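Local coordinates for mbDLG-3 protein (Monosiga brevicollis, PDB 6X1N) that is the third PDZ domain of a Dlg-type scaffold and probably binds C-terminal peptides, the whole protein being possibly able to bind protein kinases, at residues 62-66 against 67-71. Numbering follows the deposited sequence.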
loop_
_atom_site.group_PDB
_atom_site.type_symbol
_atom_site.label_atom_id
_atom_site.label_comp_id
_atom_site.label_asym_id
_atom_site.label_seq_id
_atom_site.Cartn_x
_atom_site.Cartn_y
_atom_site.Cartn_z
ATOM N N LEU A 62 -5.545 -1.823 -1.617
ATOM C CA LEU A 62 -6.549 -2.883 -1.661
ATOM C C LEU A 62 -5.979 -4.153 -2.275
ATOM O O LEU A 62 -6.315 -5.269 -1.852
ATOM C CB LEU A 62 -7.778 -2.411 -2.432
ATOM C CG LEU A 62 -8.516 -1.237 -1.782
ATOM C CD1 LEU A 62 -9.514 -0.597 -2.756
ATOM C CD2 LEU A 62 -9.224 -1.680 -0.512
ATOM N N SER A 63 -5.112 -4.012 -3.275
ATOM C CA SER A 63 -4.463 -5.167 -3.871
ATOM C C SER A 63 -3.120 -4.736 -4.430
ATOM O O SER A 63 -2.898 -3.558 -4.730
ATOM C CB SER A 63 -5.336 -5.787 -4.967
ATOM O OG SER A 63 -5.568 -4.852 -6.000
ATOM N N MET A 64 -2.223 -5.709 -4.563
ATOM C CA MET A 64 -0.909 -5.485 -5.138
ATOM C C MET A 64 -0.540 -6.713 -5.947
ATOM O O MET A 64 -0.580 -7.832 -5.428
ATOM C CB MET A 64 0.134 -5.277 -4.039
ATOM C CG MET A 64 1.535 -5.051 -4.569
ATOM S SD MET A 64 2.800 -4.959 -3.288
ATOM C CE MET A 64 2.245 -3.532 -2.346
ATOM N N ASN A 65 -0.195 -6.508 -7.215
ATOM C CA ASN A 65 0.234 -7.602 -8.085
ATOM C C ASN A 65 -0.771 -8.751 -8.075
ATOM O O ASN A 65 -0.410 -9.924 -7.992
ATOM C CB ASN A 65 1.651 -8.066 -7.748
ATOM C CG ASN A 65 2.694 -7.054 -8.159
ATOM O OD1 ASN A 65 2.386 -6.110 -8.883
ATOM N ND2 ASN A 65 3.925 -7.241 -7.717
ATOM N N GLY A 66 -2.052 -8.398 -8.149
ATOM C CA GLY A 66 -3.115 -9.380 -8.188
ATOM C C GLY A 66 -3.489 -10.004 -6.860
ATOM O O GLY A 66 -4.404 -10.837 -6.829
ATOM N N GLN A 67 -2.822 -9.637 -5.766
ATOM C CA GLN A 67 -3.076 -10.221 -4.452
ATOM C C GLN A 67 -3.988 -9.300 -3.653
ATOM O O GLN A 67 -3.678 -8.120 -3.467
ATOM C CB GLN A 67 -1.770 -10.453 -3.697
ATOM C CG GLN A 67 -0.728 -11.212 -4.501
ATOM C CD GLN A 67 -1.281 -12.477 -5.120
ATOM O OE1 GLN A 67 -1.347 -12.605 -6.347
ATOM N NE2 GLN A 67 -1.690 -13.420 -4.276
ATOM N N ASP A 68 -5.113 -9.842 -3.194
ATOM C CA ASP A 68 -6.030 -9.119 -2.324
ATOM C C ASP A 68 -5.364 -8.921 -0.966
ATOM O O ASP A 68 -5.031 -9.896 -0.286
ATOM C CB ASP A 68 -7.284 -9.981 -2.182
ATOM C CG ASP A 68 -8.385 -9.319 -1.375
ATOM O OD1 ASP A 68 -8.140 -8.369 -0.610
ATOM O OD2 ASP A 68 -9.541 -9.773 -1.501
ATOM N N LEU A 69 -5.178 -7.665 -0.557
ATOM C CA LEU A 69 -4.512 -7.355 0.701
ATOM C C LEU A 69 -5.471 -6.949 1.819
ATOM O O LEU A 69 -5.028 -6.394 2.828
ATOM C CB LEU A 69 -3.438 -6.286 0.500
ATOM C CG LEU A 69 -2.310 -6.653 -0.459
ATOM C CD1 LEU A 69 -1.294 -5.518 -0.518
ATOM C CD2 LEU A 69 -1.631 -7.949 -0.060
ATOM N N ALA A 70 -6.770 -7.243 1.685
ATOM C CA ALA A 70 -7.719 -6.790 2.698
ATOM C C ALA A 70 -7.325 -7.259 4.093
ATOM O O ALA A 70 -7.490 -6.521 5.073
ATOM C CB ALA A 70 -9.130 -7.274 2.355
ATOM N N LEU A 71 -6.828 -8.495 4.207
ATOM C CA LEU A 71 -6.542 -9.107 5.498
ATOM C C LEU A 71 -5.056 -9.376 5.696
ATOM O O LEU A 71 -4.685 -10.131 6.597
ATOM C CB LEU A 71 -7.339 -10.403 5.675
ATOM C CG LEU A 71 -8.861 -10.341 5.510
ATOM C CD1 LEU A 71 -9.447 -11.733 5.741
ATOM C CD2 LEU A 71 -9.444 -9.358 6.485
HETATM O O HOH W 1 -8.873 -5.833 -1.011
HETATM O O HOH W 2 -5.836 -12.445 -4.149
#
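Met64 and Gln67 pair across a tight beta hairpin of the PDZ domain, and the few residues around them illustrate how a two-residue loop reverses a chain. Asn65 and Gly66 occupy the corners of a type I' turn, both with positive phi. Two backbone bonds close it: Gln67 N reaches Met64 O at 2.9 Å, approaching from above the carbonyl plane, and Met64 N returns a bond to Gln67 O at 3.0 Å. Beyond the next pair, Ser63 with Asp68, Leu69 N donates almost straight (166°) to Leu62 O, extending the hairpin by one more bond.

Met64 and Leu69 supply the apolar side. Followed outward, Leu69 starts with CB 3.9 Å from Leu62 O, the oxygen that its own amide binds. CG then lies beside the backbone N and anti to the carbonyl carbon (chi1 -61°), which carries CD1 across to the partner strand, 3.8 Å from Met64 CB and close to Met64 N. The Met64 side chain as a whole packs against Leu80 and Val81 of helix 74-82 and against Met89 and Leu91 of strand 88-95. Leu69 also touches Leu80, so hairpin and helix share a buried interface.

On the other face, Ser63 makes a CA-H...O contact, its CA 3.1 Å from Gln67 O, which already accepts the Met64 amide; Ser63 CB sits beside it. Asp68 works along the chain instead: CG swings anti to its N (chi1 -176°), placing OD1 to accept from Ala70 N in an Asx turn. At the hairpin tip, Asn65 directs OD1 to Thr90 N, tying the turn to strand 88-95. Where strand 67-68 gives way to loop, one water donates to two oxygens at once, 2.8 Å from Leu62 O and 2.7 Å from Asp68 OD1.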